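Local coordinates for protein membrane-bound protease PH1510 (Pyrococcus horikoshii, PDB 6M4B) that cleaves substrate proteins, including the stomatin homolog PH1511, preferentially near hydrophobic or aromatic residues, here seen as its N-terminal protease domain with the nucleophile replaced, at residues A55-V60 with T126-A131; G85-L90 with E149-D154. The protein carries 1 engineered substitution. All coordinates share one frame; numbering follows the deposited sequence.

Contact 1 of 2, residues A55-V60 with T126-A131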
loop_
_atom_site.group_PDB
_atom_site.type_symbol
_atom_site.label_atom_id
_atom_site.label_comp_id
_atom_site.label_asym_id
_atom_site.label_seq_id
_atom_site.Cartn_x
_atom_site.Cartn_y
_atom_site.Cartn_z
ATOM N N ALA A 55 3.302 -6.856 9.288
ATOM C CA ALA A 55 2.160 -7.736 9.232
ATOM C C ALA A 55 0.891 -6.886 8.955
ATOM O O ALA A 55 0.116 -7.262 8.108
ATOM C CB ALA A 55 2.024 -8.543 10.511
ATOM N N MET A 56 0.765 -5.735 9.631
ATOM C CA MET A 56 -0.330 -4.788 9.363
ATOM C C MET A 56 -0.413 -4.406 7.885
ATOM O O MET A 56 -1.478 -4.487 7.295
ATOM C CB MET A 56 -0.190 -3.574 10.258
ATOM C CG MET A 56 -1.134 -2.432 9.966
ATOM S SD MET A 56 -0.518 -1.283 8.706
ATOM C CE MET A 56 0.638 -0.390 9.747
ATOM N N MET A 57 0.728 -4.079 7.271
ATOM C CA MET A 57 0.764 -3.671 5.868
ATOM C C MET A 57 0.351 -4.769 4.933
ATOM O O MET A 57 -0.404 -4.494 4.029
ATOM C CB MET A 57 2.124 -3.056 5.472
ATOM C CG MET A 57 2.263 -1.625 5.994
ATOM S SD MET A 57 3.798 -0.893 5.505
ATOM C CE MET A 57 4.135 0.233 6.818
ATOM N N ASN A 58 0.781 -6.006 5.182
ATOM C CA ASN A 58 0.328 -7.144 4.378
ATOM C C ASN A 58 -1.149 -7.440 4.617
ATOM O O ASN A 58 -1.855 -7.765 3.659
ATOM C CB ASN A 58 1.146 -8.425 4.657
ATOM C CG ASN A 58 2.639 -8.253 4.368
ATOM O OD1 ASN A 58 3.030 -7.633 3.383
ATOM N ND2 ASN A 58 3.472 -8.814 5.233
ATOM N N ILE A 59 -1.630 -7.258 5.865
ATOM C CA ILE A 59 -3.063 -7.411 6.113
ATOM C C ILE A 59 -3.825 -6.335 5.340
ATOM O O ILE A 59 -4.755 -6.631 4.584
ATOM C CB ILE A 59 -3.417 -7.344 7.596
ATOM C CG1 ILE A 59 -2.803 -8.542 8.314
ATOM C CG2 ILE A 59 -4.950 -7.319 7.765
ATOM C CD1 ILE A 59 -2.912 -8.475 9.835
ATOM N N VAL A 60 -3.419 -5.088 5.502
ATOM C CA VAL A 60 -4.091 -4.003 4.754
ATOM C C VAL A 60 -4.153 -4.310 3.254
ATOM O O VAL A 60 -5.195 -4.147 2.605
ATOM C CB VAL A 60 -3.421 -2.646 4.988
ATOM C CG1 VAL A 60 -3.867 -1.628 3.959
ATOM C CG2 VAL A 60 -3.739 -2.153 6.395
ATOM N N THR A 126 8.152 8.452 11.506
ATOM C CA THR A 126 6.877 8.925 11.949
ATOM C C THR A 126 6.159 9.512 10.736
ATOM O O THR A 126 4.991 9.238 10.528
ATOM C CB THR A 126 7.003 9.934 13.103
ATOM O OG1 THR A 126 7.658 9.307 14.207
ATOM C CG2 THR A 126 5.625 10.484 13.557
ATOM N N ASN A 127 6.853 10.329 9.964
ATOM C CA ASN A 127 6.232 10.975 8.813
ATOM C C ASN A 127 5.811 9.968 7.771
ATOM O O ASN A 127 4.839 10.187 7.095
ATOM C CB ASN A 127 7.103 12.054 8.182
ATOM C CG ASN A 127 7.249 13.292 9.071
ATOM O OD1 ASN A 127 6.398 13.626 9.882
ATOM N ND2 ASN A 127 8.374 13.952 8.929
ATOM N N TYR A 128 6.581 8.913 7.638
ATOM C CA TYR A 128 6.237 7.830 6.772
ATOM C C TYR A 128 4.859 7.207 7.146
ATOM O O TYR A 128 4.013 6.981 6.278
ATOM C CB TYR A 128 7.346 6.793 6.811
ATOM C CG TYR A 128 7.038 5.584 6.010
ATOM C CD1 TYR A 128 6.303 4.530 6.579
ATOM C CD2 TYR A 128 7.432 5.472 4.709
ATOM C CE1 TYR A 128 5.957 3.433 5.828
ATOM C CE2 TYR A 128 7.101 4.348 3.938
ATOM C CZ TYR A 128 6.362 3.347 4.496
ATOM O OH TYR A 128 6.085 2.210 3.776
ATOM N N PHE A 129 4.666 6.976 8.431
ATOM C CA PHE A 129 3.436 6.438 8.957
ATOM C C PHE A 129 2.289 7.392 8.841
ATOM O O PHE A 129 1.183 6.965 8.485
ATOM C CB PHE A 129 3.601 5.889 10.390
ATOM C CG PHE A 129 4.165 4.509 10.410
ATOM C CD1 PHE A 129 3.404 3.447 9.917
ATOM C CD2 PHE A 129 5.502 4.277 10.718
ATOM C CE1 PHE A 129 3.943 2.167 9.829
ATOM C CE2 PHE A 129 6.048 3.001 10.624
ATOM C CZ PHE A 129 5.267 1.946 10.186
ATOM N N ILE A 130 2.566 8.673 9.020
ATOM C CA ILE A 130 1.575 9.712 8.781
ATOM C C ILE A 130 1.158 9.710 7.313
ATOM O O ILE A 130 -0.037 9.697 7.025
ATOM C CB ILE A 130 2.075 11.104 9.180
ATOM C CG1 ILE A 130 2.228 11.188 10.711
ATOM C CG2 ILE A 130 1.136 12.184 8.704
ATOM C CD1 ILE A 130 2.952 12.435 11.218
ATOM N N ALA A 131 2.110 9.680 6.383
ATOM C CA ALA A 131 1.733 9.612 4.983
ATOM C C ALA A 131 0.889 8.342 4.710
ATOM O O ALA A 131 -0.109 8.418 3.987
ATOM C CB ALA A 131 2.948 9.647 4.086
#
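Segments 55-60 and 126-131 are helical and run nearly parallel, their axes 16° apart in direction and 14.2 Å distant at closest approach, with Met57 and Phe129 nearest in the backbone at 10.9 Å from CA to CA. At that spacing the backbones do not meet, and long side chains bridge the gap: two methionines from one helix, two aromatic rings from the other. Met57 is the main link. Its chain runs straight on beyond CG (chi2 -178°) and brings the CE methyl up to the outer ends of both rings, 3.6 Å from CE1 of Phe129 and 3.8 Å from CE1 of Tyr128. It reaches Tyr128 at the ring edge, in the ring plane. Met56 takes a different shape: CG lies anti to the backbone N (chi1 172°), and two further bends carry CE to the edge of the Phe129 ring, 4.2 Å from its CE1. The two thioether methyls thus converge on one corner of that ring. Tyr128 also lies against its own neighbour, with CD1 4.2 Å above the Phe129 plane and over its centre, on the side from which Met57 CE comes in obliquely. The interface is small, 130 Å² over both sides. Tyr132, one turn further along helix 123-139, continues the packing against both methionines. Gln61 of the second subunit packs on Met57 and Glu139 of the second subunit on Tyr128, so the cluster borders the dimer interface. Phe129 lies close to the substrate-binding residues Ala53 and Pro108, and its helix carries the catalytic Lys124 in its first turn. Methionine methyls packed against aromatic rings thus join helices 53-64 and 123-139 beside the substrate-binding region of a ClpP/crotonase-type protease domain.

Contact 2 of 2, residues G85-L90 with E149-D154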
loop_
_atom_site.group_PDB
_atom_site.type_symbol
_atom_site.label_atom_id
_atom_site.label_comp_id
_atom_site.label_asym_id
_atom_site.label_seq_id
_atom_site.Cartn_x
_atom_site.Cartn_y
_atom_site.Cartn_z
ATOM N N GLY A 85 -4.004 -1.837 14.562
ATOM C CA GLY A 85 -5.396 -2.174 14.332
ATOM C C GLY A 85 -6.193 -1.067 13.658
ATOM O O GLY A 85 -7.168 -1.363 12.949
ATOM N N THR A 86 -5.827 0.199 13.936
ATOM C CA THR A 86 -6.497 1.330 13.345
ATOM C C THR A 86 -6.345 1.341 11.833
ATOM O O THR A 86 -7.305 1.618 11.124
ATOM C CB THR A 86 -5.950 2.592 13.938
ATOM O OG1 THR A 86 -6.214 2.577 15.355
ATOM C CG2 THR A 86 -6.582 3.798 13.353
ATOM N N TYR A 87 -5.140 0.980 11.356
ATOM C CA TYR A 87 -4.800 0.939 9.956
ATOM C C TYR A 87 -5.581 -0.180 9.236
ATOM O O TYR A 87 -6.027 0.009 8.123
ATOM C CB TYR A 87 -3.283 0.682 9.737
ATOM C CG TYR A 87 -2.317 1.769 10.260
ATOM C CD1 TYR A 87 -1.986 1.866 11.613
ATOM C CD2 TYR A 87 -1.672 2.638 9.379
ATOM C CE1 TYR A 87 -1.081 2.811 12.067
ATOM C CE2 TYR A 87 -0.751 3.549 9.825
ATOM C CZ TYR A 87 -0.450 3.625 11.158
ATOM O OH TYR A 87 0.434 4.536 11.593
ATOM N N ILE A 88 -5.744 -1.332 9.885
ATOM C CA ILE A 88 -6.526 -2.440 9.331
ATOM C C ILE A 88 -7.944 -1.948 9.098
ATOM O O ILE A 88 -8.482 -2.099 8.018
ATOM C CB ILE A 88 -6.487 -3.671 10.287
ATOM C CG1 ILE A 88 -5.051 -4.250 10.386
ATOM C CG2 ILE A 88 -7.415 -4.807 9.823
ATOM C CD1 ILE A 88 -4.834 -5.224 11.533
ATOM N N ALA A 89 -8.506 -1.278 10.104
ATOM C CA ALA A 89 -9.804 -0.666 9.964
ATOM C C ALA A 89 -9.873 0.380 8.841
ATOM O O ALA A 89 -10.722 0.234 7.932
ATOM C CB ALA A 89 -10.235 -0.041 11.265
ATOM N N LEU A 90 -8.965 1.378 8.848
ATOM C CA LEU A 90 -8.941 2.385 7.776
ATOM C C LEU A 90 -8.705 1.845 6.389
ATOM O O LEU A 90 -9.129 2.461 5.399
ATOM C CB LEU A 90 -7.965 3.510 8.075
ATOM C CG LEU A 90 -8.286 4.304 9.313
ATOM C CD1 LEU A 90 -7.106 5.183 9.667
ATOM C CD2 LEU A 90 -9.531 5.154 9.076
ATOM N N GLU A 149 -4.021 12.745 13.389
ATOM C CA GLU A 149 -4.003 12.907 14.836
ATOM C C GLU A 149 -3.926 11.637 15.639
ATOM O O GLU A 149 -3.393 11.662 16.753
ATOM C CB GLU A 149 -5.139 13.778 15.313
ATOM C CG GLU A 149 -5.128 15.181 14.673
ATOM C CD GLU A 149 -6.298 16.030 15.120
ATOM O OE1 GLU A 149 -7.019 15.610 16.022
ATOM O OE2 GLU A 149 -6.467 17.137 14.616
ATOM N N PHE A 150 -4.408 10.513 15.119
ATOM C CA PHE A 150 -4.181 9.278 15.832
ATOM C C PHE A 150 -2.685 9.091 16.130
ATOM O O PHE A 150 -2.328 8.365 17.058
ATOM C CB PHE A 150 -4.639 8.024 15.047
ATOM C CG PHE A 150 -6.126 7.909 14.789
ATOM C CD1 PHE A 150 -7.073 8.485 15.631
ATOM C CD2 PHE A 150 -6.578 7.209 13.649
ATOM C CE1 PHE A 150 -8.427 8.352 15.389
ATOM C CE2 PHE A 150 -7.940 7.060 13.399
ATOM C CZ PHE A 150 -8.870 7.612 14.287
ATOM N N ILE A 151 -1.836 9.608 15.253
ATOM C CA ILE A 151 -0.406 9.502 15.399
ATOM C C ILE A 151 0.106 10.720 16.176
ATOM O O ILE A 151 0.750 10.555 17.201
ATOM C CB ILE A 151 0.320 9.397 14.019
ATOM C CG1 ILE A 151 0.082 8.037 13.395
ATOM C CG2 ILE A 151 1.828 9.640 14.135
ATOM C CD1 ILE A 151 0.655 7.873 12.008
ATOM N N THR A 152 -0.161 11.928 15.677
ATOM C CA THR A 152 0.531 13.109 16.198
ATOM C C THR A 152 0.095 13.471 17.631
ATOM O O THR A 152 0.862 14.055 18.366
ATOM C CB THR A 152 0.305 14.328 15.328
ATOM O OG1 THR A 152 -1.109 14.578 15.238
ATOM C CG2 THR A 152 0.952 14.131 13.931
ATOM N N LYS A 153 -1.143 13.137 17.998
ATOM C CA LYS A 153 -1.699 13.382 19.323
ATOM C C LYS A 153 -1.947 12.091 20.076
ATOM O O LYS A 153 -2.352 12.113 21.215
ATOM C CB LYS A 153 -2.984 14.195 19.165
ATOM C CG LYS A 153 -2.646 15.602 18.763
ATOM C CD LYS A 153 -3.777 16.561 18.449
ATOM C CE LYS A 153 -3.205 17.749 17.667
ATOM N NZ LYS A 153 -3.834 19.078 17.962
ATOM N N ASP A 154 -1.674 10.950 19.469
ATOM C CA ASP A 154 -2.078 9.665 20.052
ATOM C C ASP A 154 -3.607 9.614 20.327
ATOM O O ASP A 154 -4.076 8.934 21.234
ATOM C CB ASP A 154 -1.246 9.370 21.324
ATOM C CG ASP A 154 -1.056 7.899 21.551
ATOM O OD1 ASP A 154 -0.959 7.149 20.558
ATOM O OD2 ASP A 154 -1.004 7.451 22.725
#
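The Phe150 ring has CD1 of Leu90 at its edge, near the ring plane, 4.3 Å from CE2, while CG2 of Thr86 approaches obliquely. Thr86 makes the tight contact with Phe150: its CG2 is 3.4 Å from CD2 and 3.5 Å from CE2. The threonine rotamer (chi1 -61°) divides its two branches, sending the methyl to the ring and leaving OG1 to hydrogen-bond with the Ala81 carbonyl. At the neighbouring pair the hydroxyl end of Tyr87 does the touching: the CD1 methyl of Ile151 approaches there, oblique to the ring, 3.4 Å from OH. These two side chains lie about at right angles, and their meeting is van der Waals packing. All five side chains are buried. Cys106, a substrate-binding residue, touches both Thr86 and Phe150, and Arg107 is held by hydrogen bonds to the Thr152 carbonyl and to OD1 of Asp154. The contact thus joins helix 84-90, which follows directly on the engineered Ala83 at the nucleophile position, to the end of helix 144-152: close helix packing next to the nucleophile position and the substrate-binding loop of a ClpP-like serine protease.

Overall arrangement
From the N terminus, the chain passes segment 55-60, then 85-90, then 126-131 and finally 149-154, so the two contacts cross. Contact 1 closes a loop of 65 residues and contact 2 one of 58; both loops hold residues 105-110 and Lys124, and that of contact 1 also holds the nucleophile position. Their centres are about 10 Å apart. Tyr87 joins them, its CB 3.5 Å from SD of Met56 and its OH 3.6 Å from CD1 of Phe129; Ile151 is a second joint, its CD1 3.6 Å from C of Phe129. Together they gather helices 53-64, 84-90, 123-139 and 144-152 into one packed cluster of helices beside the substrate-binding region.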